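Local coordinates for protein putative Acetyltransferase (Pyrococcus horikoshii, PDB 3DDD) that binds coenzyme A and probably transfers acyl groups, as expected of a member of the GNAT acetyltransferase family, at residues Thr121-Ala126 with Arg265-Ser270; Gly206-Gly211 with Leu234-Ile239; Ile22-Pro27 with Gly64-Phe69. All coordinates share one frame; numbering follows the deposited sequence.

Contact 1: Thr121-Ala126 with Arg265-Ser270; sequences TIRLDA and RMRLGS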
loop_
_atom_site.group_PDB
_atom_site.type_symbol
_atom_site.label_atom_id
_atom_site.label_comp_id
_atom_site.label_asym_id
_atom_site.label_seq_id
_atom_site.Cartn_x
_atom_site.Cartn_y
_atom_site.Cartn_z
ATOM N N THR A 121 -16.986 1.596 -1.988
ATOM C CA THR A 121 -16.174 0.464 -1.584
ATOM C C THR A 121 -14.910 0.958 -0.921
ATOM O O THR A 121 -14.255 1.852 -1.425
ATOM C CB THR A 121 -15.872 -0.430 -2.766
ATOM O OG1 THR A 121 -17.114 -0.993 -3.183
ATOM C CG2 THR A 121 -14.877 -1.570 -2.375
ATOM N N ILE A 122 -14.599 0.390 0.240
ATOM C CA ILE A 122 -13.338 0.671 0.915
ATOM C C ILE A 122 -12.639 -0.655 1.136
ATOM O O ILE A 122 -13.247 -1.618 1.578
ATOM C CB ILE A 122 -13.546 1.466 2.240
ATOM C CG1 ILE A 122 -14.040 2.890 1.931
ATOM C CG2 ILE A 122 -12.259 1.552 3.032
ATOM C CD1 ILE A 122 -14.647 3.607 3.112
ATOM N N ARG A 123 -11.353 -0.693 0.815
ATOM C CA ARG A 123 -10.565 -1.898 0.976
ATOM C C ARG A 123 -9.261 -1.625 1.722
ATOM O O ARG A 123 -8.837 -0.485 1.898
ATOM C CB ARG A 123 -10.286 -2.527 -0.389
ATOM C CG ARG A 123 -11.546 -2.952 -1.091
ATOM C CD ARG A 123 -11.342 -3.171 -2.541
ATOM N NE ARG A 123 -10.790 -4.484 -2.866
ATOM C CZ ARG A 123 -10.072 -4.738 -3.955
ATOM N NH1 ARG A 123 -9.745 -3.761 -4.814
ATOM N NH2 ARG A 123 -9.623 -5.968 -4.156
ATOM N N LEU A 124 -8.641 -2.706 2.158
ATOM C CA LEU A 124 -7.407 -2.642 2.922
ATOM C C LEU A 124 -6.749 -4.011 2.986
ATOM O O LEU A 124 -7.377 -5.023 2.709
ATOM C CB LEU A 124 -7.676 -2.136 4.345
ATOM C CG LEU A 124 -8.701 -2.900 5.189
ATOM C CD1 LEU A 124 -8.106 -4.185 5.812
ATOM C CD2 LEU A 124 -9.250 -2.002 6.245
ATOM N N ASP A 125 -5.486 -4.007 3.385
ATOM C CA ASP A 125 -4.697 -5.210 3.636
ATOM C C ASP A 125 -4.347 -5.307 5.103
ATOM O O ASP A 125 -3.507 -4.553 5.606
ATOM C CB ASP A 125 -3.458 -5.190 2.772
ATOM C CG ASP A 125 -3.798 -5.401 1.325
ATOM O OD1 ASP A 125 -4.232 -6.527 1.009
ATOM O OD2 ASP A 125 -3.645 -4.451 0.509
ATOM N N ALA A 126 -5.033 -6.238 5.765
ATOM C CA ALA A 126 -5.017 -6.429 7.222
ATOM C C ALA A 126 -3.928 -7.340 7.767
ATOM O O ALA A 126 -3.879 -8.525 7.423
ATOM C CB ALA A 126 -6.400 -7.047 7.664
ATOM N N ARG A 265 -6.544 -9.233 2.548
ATOM C CA ARG A 265 -7.191 -8.132 1.905
ATOM C C ARG A 265 -8.642 -8.234 2.330
ATOM O O ARG A 265 -9.157 -9.316 2.478
ATOM C CB ARG A 265 -7.013 -8.209 0.394
ATOM C CG ARG A 265 -7.642 -7.110 -0.414
ATOM C CD ARG A 265 -6.963 -7.044 -1.802
ATOM N NE ARG A 265 -5.652 -6.397 -1.683
ATOM C CZ ARG A 265 -4.972 -5.831 -2.672
ATOM N NH1 ARG A 265 -5.448 -5.838 -3.914
ATOM N NH2 ARG A 265 -3.814 -5.219 -2.400
HETATM N N MSE A 266 -9.265 -7.092 2.589
HETATM C CA MSE A 266 -10.642 -7.043 3.090
HETATM C C MSE A 266 -11.406 -5.907 2.427
HETATM O O MSE A 266 -10.804 -4.973 1.904
HETATM C CB MSE A 266 -10.635 -6.826 4.601
HETATM C CG MSE A 266 -9.871 -7.862 5.397
HETATM SE SE MSE A 266 -9.961 -7.548 7.284
HETATM C CE MSE A 266 -11.586 -8.520 7.672
ATOM N N ARG A 267 -12.728 -5.988 2.477
ATOM C CA ARG A 267 -13.608 -5.067 1.757
ATOM C C ARG A 267 -14.851 -4.694 2.550
ATOM O O ARG A 267 -15.525 -5.543 3.152
ATOM C CB ARG A 267 -14.018 -5.674 0.402
ATOM C CG ARG A 267 -14.937 -4.793 -0.425
ATOM C CD ARG A 267 -15.371 -5.481 -1.690
ATOM N NE ARG A 267 -16.467 -6.416 -1.428
ATOM C CZ ARG A 267 -16.335 -7.727 -1.298
ATOM N NH1 ARG A 267 -15.173 -8.321 -1.465
ATOM N NH2 ARG A 267 -17.401 -8.461 -1.053
ATOM N N LEU A 268 -15.167 -3.403 2.509
ATOM C CA LEU A 268 -16.449 -2.912 2.966
ATOM C C LEU A 268 -17.157 -2.258 1.779
ATOM O O LEU A 268 -16.714 -1.239 1.243
ATOM C CB LEU A 268 -16.311 -1.950 4.139
ATOM C CG LEU A 268 -17.633 -1.385 4.676
ATOM C CD1 LEU A 268 -18.606 -2.483 5.184
ATOM C CD2 LEU A 268 -17.363 -0.358 5.748
ATOM N N GLY A 269 -18.269 -2.861 1.374
ATOM C CA GLY A 269 -19.003 -2.418 0.216
ATOM C C GLY A 269 -18.973 -3.452 -0.899
ATOM O O GLY A 269 -18.615 -4.615 -0.679
ATOM N N SER A 270 -19.326 -3.002 -2.098
ATOM C CA SER A 270 -19.483 -3.880 -3.259
ATOM C C SER A 270 -18.143 -4.205 -3.908
ATOM O O SER A 270 -17.244 -3.366 -3.967
ATOM C CB SER A 270 -20.464 -3.264 -4.289
ATOM O OG SER A 270 -20.286 -1.850 -4.370
#
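Arg265 grips the carboxylate of Asp125 side-on. With CG opposite its backbone N (chi1 180°) and a bend at chi3, it brings NE to Asp125 OD1 at 3.0 Å in a nearly straight bond (173°), and NH2 to the syn lone pair of Asp125 OD2, also at 3.0 Å. The two flat groups are turned 42° against each other. Each has further partners: Asp125 OD1 is bonded to Thr145 OG1, while Arg265 NH2 also salt-bridges the terminal carboxylate of Gly288. A leucine in place of Arg265 would probably leave both acids without this cationic mate in a buried setting. Arg123 NH2 comes within 4.2 Å of Arg265 NH1, a like-charge approach that Glu142 and Glu274, both salt-bridged to Arg123 NH2, probably offset.

The antiparallel backbones are satisfied in reciprocal pairs, Ile122 with Leu268 and Leu124 with Met266; Leu268 N lies 2.8 Å from Ile122 O. On the face opposite Asp125 and Arg265 the contact is apolar: Leu124 CD1 lies alongside Met266 CB at 3.9 Å, and the selenomethionine SE of Met266 touches Ala126 CB at 3.6 Å. Helix 131-136 packs on this face. Strand 121-126, beside bound coenzyme A, pairs in parallel with strand 86-94 as in GNAT folds, and strand 258-267 of the later GNAT region extends the sheet toward strand 140-149.

Contact 2: Gly206-Gly211 with Leu234-Ile239; sequences GLVYRG and LGAREI. With EDO (1,2-ethanediol), chain D.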
loop_
_atom_site.group_PDB
_atom_site.type_symbol
_atom_site.label_atom_id
_atom_site.label_comp_id
_atom_site.label_asym_id
_atom_site.label_seq_id
_atom_site.Cartn_x
_atom_site.Cartn_y
_atom_site.Cartn_z
ATOM N N GLY A 206 6.374 -3.492 -14.673
ATOM C CA GLY A 206 6.670 -3.498 -13.256
ATOM C C GLY A 206 7.287 -2.177 -12.830
ATOM O O GLY A 206 7.996 -1.534 -13.615
ATOM N N LEU A 207 6.989 -1.762 -11.594
ATOM C CA LEU A 207 7.538 -0.526 -11.047
ATOM C C LEU A 207 8.530 -0.901 -9.965
ATOM O O LEU A 207 8.213 -1.689 -9.117
ATOM C CB LEU A 207 6.434 0.350 -10.481
ATOM C CG LEU A 207 6.853 1.733 -9.970
ATOM C CD1 LEU A 207 7.234 2.655 -11.130
ATOM C CD2 LEU A 207 5.679 2.296 -9.164
ATOM N N VAL A 208 9.751 -0.393 -10.046
ATOM C CA VAL A 208 10.796 -0.753 -9.100
ATOM C C VAL A 208 11.172 0.505 -8.344
ATOM O O VAL A 208 11.582 1.489 -8.945
ATOM C CB VAL A 208 12.039 -1.361 -9.815
ATOM C CG1 VAL A 208 13.126 -1.711 -8.811
ATOM C CG2 VAL A 208 11.644 -2.576 -10.575
ATOM N N TYR A 209 10.997 0.466 -7.025
ATOM C CA TYR A 209 11.322 1.563 -6.160
ATOM C C TYR A 209 12.073 1.004 -4.986
ATOM O O TYR A 209 11.537 0.159 -4.280
ATOM C CB TYR A 209 10.032 2.254 -5.666
ATOM C CG TYR A 209 10.327 3.387 -4.706
ATOM C CD1 TYR A 209 11.058 4.514 -5.119
ATOM C CD2 TYR A 209 9.914 3.330 -3.384
ATOM C CE1 TYR A 209 11.321 5.554 -4.241
ATOM C CE2 TYR A 209 10.202 4.349 -2.504
ATOM C CZ TYR A 209 10.880 5.467 -2.937
ATOM O OH TYR A 209 11.168 6.451 -2.014
ATOM N N ARG A 210 13.307 1.467 -4.772
ATOM C CA ARG A 210 14.178 0.900 -3.756
ATOM C C ARG A 210 14.329 -0.622 -3.972
ATOM O O ARG A 210 14.674 -1.083 -5.073
ATOM C CB ARG A 210 13.641 1.229 -2.387
ATOM C CG ARG A 210 13.365 2.740 -2.164
ATOM C CD ARG A 210 14.613 3.577 -2.304
ATOM N NE ARG A 210 14.432 4.979 -1.908
ATOM C CZ ARG A 210 14.716 5.499 -0.712
ATOM N NH1 ARG A 210 15.200 4.756 0.284
ATOM N NH2 ARG A 210 14.513 6.794 -0.506
ATOM N N GLY A 211 14.068 -1.435 -2.971
ATOM C CA GLY A 211 14.288 -2.872 -3.186
ATOM C C GLY A 211 12.985 -3.578 -3.450
ATOM O O GLY A 211 12.827 -4.750 -3.102
ATOM N N LEU A 234 17.914 -4.744 -11.315
ATOM C CA LEU A 234 17.880 -3.353 -10.885
ATOM C C LEU A 234 17.603 -3.161 -9.375
ATOM O O LEU A 234 17.268 -2.069 -8.923
ATOM C CB LEU A 234 16.893 -2.580 -11.743
ATOM C CG LEU A 234 17.156 -2.548 -13.260
ATOM C CD1 LEU A 234 16.091 -1.734 -13.970
ATOM C CD2 LEU A 234 18.495 -1.989 -13.569
ATOM N N GLY A 235 17.757 -4.230 -8.597
ATOM C CA GLY A 235 17.768 -4.162 -7.132
ATOM C C GLY A 235 16.513 -4.578 -6.408
ATOM O O GLY A 235 16.479 -4.452 -5.196
ATOM N N ALA A 236 15.473 -5.017 -7.139
ATOM C CA ALA A 236 14.211 -5.513 -6.554
ATOM C C ALA A 236 14.467 -6.805 -5.804
ATOM O O ALA A 236 15.064 -7.725 -6.329
ATOM C CB ALA A 236 13.147 -5.732 -7.638
ATOM N N ARG A 237 14.032 -6.844 -4.549
ATOM C CA ARG A 237 14.213 -7.967 -3.665
ATOM C C ARG A 237 12.896 -8.382 -2.986
ATOM O O ARG A 237 12.876 -9.357 -2.268
ATOM C CB ARG A 237 15.257 -7.596 -2.592
ATOM C CG ARG A 237 16.674 -7.374 -3.149
ATOM C CD ARG A 237 17.251 -8.645 -3.796
ATOM N NE ARG A 237 18.614 -8.465 -4.320
ATOM C CZ ARG A 237 18.926 -7.965 -5.517
ATOM N NH1 ARG A 237 18.007 -7.531 -6.371
ATOM N NH2 ARG A 237 20.187 -7.833 -5.843
ATOM N N GLU A 238 11.812 -7.629 -3.174
ATOM C CA GLU A 238 10.556 -7.966 -2.551
ATOM C C GLU A 238 9.374 -7.752 -3.493
ATOM O O GLU A 238 9.386 -6.838 -4.306
ATOM C CB GLU A 238 10.330 -7.131 -1.309
ATOM C CG GLU A 238 11.324 -7.368 -0.173
ATOM C CD GLU A 238 10.868 -6.685 1.120
ATOM O OE1 GLU A 238 10.049 -5.717 1.034
ATOM O OE2 GLU A 238 11.305 -7.139 2.200
ATOM N N ILE A 239 8.353 -8.589 -3.314
ATOM C CA ILE A 239 7.138 -8.585 -4.107
ATOM C C ILE A 239 5.993 -9.026 -3.206
ATOM O O ILE A 239 6.153 -9.879 -2.324
ATOM C CB ILE A 239 7.275 -9.520 -5.367
ATOM C CG1 ILE A 239 6.048 -9.394 -6.273
ATOM C CG2 ILE A 239 7.527 -10.924 -4.925
ATOM C CD1 ILE A 239 6.114 -10.050 -7.636
HETATM C C1 EDO D . 14.660 3.016 -7.516
HETATM O O1 EDO D . 14.264 3.822 -6.419
HETATM C C2 EDO D . 15.951 2.334 -7.084
HETATM O O2 EDO D . 16.424 1.544 -8.175
#
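Chi1 of 179° in Val208 swings its CG1 branch opposite the backbone N and so toward the 234-239 segment, where it meets Ala236 CB at 4.2 Å. The beta-branched valine fits the buried strand, where Leu198 also touches it, and Ala236 is a small buried residue that also touches Ile213. The second key feature is the backbone turn at Gly235, with phi at 102°, which leaves its carbonyl oxygen facing Gly211: the oxygen of Gly235 receives a CA-H...O contact from Gly211 CA at 3.4 Å. A side chain at Gly235 would collide with the carbonyl of Leu234, so these backbone angles call for glycine.

The polar core of the contact is the carbonyl of Gly211. Arg237 N donates to Gly211 O at 2.8 Å, approaching from above the carbonyl plane, and Glu238 N adds a weak bond to the same oxygen at 3.1 Å.

Gly235 is the C-prime residue of a Schellman motif that ends helix 221-233, with Ala236 N bonded to Ala231 O and Gly235 N to Phe232 O. Strands 204-209 and 212-218 form an antiparallel hairpin whose turn holds Arg210 and Gly211; the chain then passes through the helix to strand 238-242, which is parallel to 212-218. This order is consistent with the central strand-helix-strand unit of GNAT domains.

Arg237 folds back over the helix end: its NH1 bonds Ala236 O at 2.9 Å and also Phe232 O, and its guanidinium makes a cation-pi contact with Phe232. At the hairpin turn, Arg210 N donates almost linearly to O1 of a 1,2-ethanediol, probably from the crystallisation liquor, at 3.0 Å, while the Arg210 guanidinium salt-bridges Glu48 of helix 47-60.

Contact 3: Ile22-Pro27 with Gly64-Phe69; sequences IRYATP and GCLLAF. With EDO (1,2-ethanediol), chain C.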
loop_
_atom_site.group_PDB
_atom_site.type_symbol
_atom_site.label_atom_id
_atom_site.label_comp_id
_atom_site.label_asym_id
_atom_site.label_seq_id
_atom_site.Cartn_x
_atom_site.Cartn_y
_atom_site.Cartn_z
ATOM N N ILE A 22 -7.602 14.772 17.410
ATOM C CA ILE A 22 -7.380 14.085 16.162
ATOM C C ILE A 22 -7.578 15.081 15.037
ATOM O O ILE A 22 -8.580 15.789 14.985
ATOM C CB ILE A 22 -8.318 12.860 16.012
ATOM C CG1 ILE A 22 -8.091 11.857 17.150
ATOM C CG2 ILE A 22 -8.082 12.175 14.723
ATOM C CD1 ILE A 22 -8.999 10.597 17.028
ATOM N N ARG A 23 -6.604 15.167 14.148
ATOM C CA ARG A 23 -6.661 16.162 13.109
ATOM C C ARG A 23 -5.983 15.699 11.823
ATOM O O ARG A 23 -5.294 14.682 11.810
ATOM C CB ARG A 23 -6.036 17.437 13.602
ATOM C CG ARG A 23 -4.593 17.312 14.026
ATOM C CD ARG A 23 -3.959 18.707 13.960
ATOM N NE ARG A 23 -2.548 18.778 14.300
ATOM C CZ ARG A 23 -1.553 18.322 13.547
ATOM N NH1 ARG A 23 -1.786 17.699 12.404
ATOM N NH2 ARG A 23 -0.309 18.463 13.963
ATOM N N TYR A 24 -6.204 16.464 10.759
ATOM C CA TYR A 24 -5.573 16.232 9.477
ATOM C C TYR A 24 -4.100 16.524 9.621
ATOM O O TYR A 24 -3.749 17.542 10.164
ATOM C CB TYR A 24 -6.172 17.155 8.417
ATOM C CG TYR A 24 -7.547 16.753 7.944
ATOM C CD1 TYR A 24 -7.695 15.737 7.024
ATOM C CD2 TYR A 24 -8.700 17.401 8.392
ATOM C CE1 TYR A 24 -8.926 15.355 6.569
ATOM C CE2 TYR A 24 -9.967 16.975 7.960
ATOM C CZ TYR A 24 -10.061 15.965 7.030
ATOM O OH TYR A 24 -11.276 15.526 6.514
ATOM N N ALA A 25 -3.265 15.617 9.135
ATOM C CA ALA A 25 -1.821 15.801 9.051
ATOM C C ALA A 25 -1.508 16.749 7.906
ATOM O O ALA A 25 -2.291 16.854 6.983
ATOM C CB ALA A 25 -1.127 14.438 8.782
ATOM N N THR A 26 -0.371 17.444 7.993
ATOM C CA THR A 26 0.224 18.186 6.887
ATOM C C THR A 26 1.662 17.677 6.762
ATOM O O THR A 26 2.092 16.846 7.573
ATOM C CB THR A 26 0.209 19.716 7.123
ATOM O OG1 THR A 26 1.235 20.100 8.052
ATOM C CG2 THR A 26 -1.173 20.170 7.645
ATOM N N PRO A 27 2.423 18.140 5.734
ATOM C CA PRO A 27 3.817 17.702 5.653
ATOM C C PRO A 27 4.704 18.153 6.829
ATOM O O PRO A 27 5.782 17.579 7.027
ATOM C CB PRO A 27 4.294 18.300 4.309
ATOM C CG PRO A 27 3.017 18.511 3.533
ATOM C CD PRO A 27 2.067 18.992 4.586
ATOM N N GLY A 64 -5.301 13.022 3.385
ATOM C CA GLY A 64 -5.657 11.630 3.654
ATOM C C GLY A 64 -5.222 11.111 4.993
ATOM O O GLY A 64 -5.585 10.017 5.362
ATOM N N CYS A 65 -4.412 11.872 5.715
ATOM C CA CYS A 65 -3.821 11.353 6.926
ATOM C C CYS A 65 -4.412 12.015 8.181
ATOM O O CYS A 65 -4.378 13.234 8.345
ATOM C CB CYS A 65 -2.307 11.475 6.865
ATOM S SG CYS A 65 -1.508 10.881 8.383
ATOM N N LEU A 66 -4.985 11.177 9.041
ATOM C CA LEU A 66 -5.462 11.596 10.376
ATOM C C LEU A 66 -4.429 11.239 11.439
ATOM O O LEU A 66 -3.880 10.140 11.411
ATOM C CB LEU A 66 -6.818 10.963 10.704
ATOM C CG LEU A 66 -7.974 11.440 9.810
ATOM C CD1 LEU A 66 -9.223 10.911 10.386
ATOM C CD2 LEU A 66 -8.005 12.978 9.671
ATOM N N LEU A 67 -4.138 12.193 12.334
ATOM C CA LEU A 67 -3.147 12.021 13.415
ATOM C C LEU A 67 -3.824 12.238 14.753
ATOM O O LEU A 67 -4.594 13.183 14.868
ATOM C CB LEU A 67 -2.027 13.047 13.306
ATOM C CG LEU A 67 -0.966 12.934 12.218
ATOM C CD1 LEU A 67 0.030 13.993 12.522
ATOM C CD2 LEU A 67 -0.306 11.572 12.162
ATOM N N ALA A 68 -3.538 11.368 15.735
ATOM C CA ALA A 68 -4.114 11.434 17.095
ATOM C C ALA A 68 -3.029 11.863 18.083
ATOM O O ALA A 68 -1.929 11.320 18.098
ATOM C CB ALA A 68 -4.693 10.093 17.509
ATOM N N PHE A 69 -3.341 12.866 18.873
ATOM C CA PHE A 69 -2.394 13.489 19.760
ATOM C C PHE A 69 -2.977 13.431 21.161
ATOM O O PHE A 69 -4.165 13.706 21.355
ATOM C CB PHE A 69 -2.208 14.965 19.372
ATOM C CG PHE A 69 -1.374 15.181 18.151
ATOM C CD1 PHE A 69 0.000 15.343 18.249
ATOM C CD2 PHE A 69 -1.960 15.268 16.897
ATOM C CE1 PHE A 69 0.774 15.563 17.110
ATOM C CE2 PHE A 69 -1.191 15.479 15.762
ATOM C CZ PHE A 69 0.170 15.632 15.868
HETATM C C1 EDO C . -11.557 14.463 10.528
HETATM O O1 EDO C . -12.288 13.482 11.253
HETATM C C2 EDO C . -10.888 15.479 11.460
HETATM O O2 EDO C . -10.535 14.845 12.679
HETATM O O HOH W 1 -3.625 14.633 5.488
#
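Arg23 lays its guanidinium against the ring of Phe69, whose CE2 sits over the centre of one guanidinium face; the planes are 36° apart, so the overlap is inclined, and Arg23 NH2 comes 3.4 Å from Phe69 CZ. Chi1 of 59° starts the arginine between its own backbone N and carbonyl carbon, and the extended chain beyond carries the charged end across Leu67 to the phenyl ring. On the other face of the strand pair, Leu66 CD2 rests over the Tyr24 ring in a CH-pi contact, 4.1 Å from the ring centroid. Beside it Ile22 CG1 packs on Ala68 CB at 3.8 Å. Ala25 points toward the other strand, its small methyl CB fitting against Cys65 SG at 3.6 Å and Leu67 CG at 3.8 Å.

Beneath these side chains, Arg23 and Leu67 form an antiparallel hydrogen-bonded pair, and Ala25 N donates to Cys65 O at 2.7 Å. Where the strands part, a water accepts from Cys65 N at 2.9 Å and lies within hydrogen-bonding distance of Ala25 O.

Further out, Asp29 salt-bridges Arg23 NH2 and, together with the bond from Arg23 NH1 to Tyr24 O, helps fix the guanidinium over Phe69. Met33 of helix 30-41 touches Ala25, Cys65 and Leu67, whereas helix 103-118 backs Ile22, Tyr24 and Leu66 through Arg110 and Ile114. Two antiparallel strands joined through a pair of helices, here 30-41 and 47-60, are the characteristic opening of the GNAT fold; they form the outer edge of the sheet whose later strands 86-94 and 121-126 flank bound coenzyme A.

Contact 3 comes first along the chain and closes before contact 1 opens; contact 2 then forms within the span between the two segments of contact 1. Contact 3 joins the first strands of the N-terminal GNAT region, about 22 Å from contact 1 between centres. Contact 2 belongs to the C-terminal GNAT region; its centre is about 26 Å from that of contact 1 and about 30 Å from that of contact 3, on the opposite side of the chain's centre from both. Contact 1 bridges the two regions, setting strand 258-267 of the later one against strand 121-126 of the earlier one. It thereby ties them together beside bound coenzyme A, which touches Asp125 and Ala126.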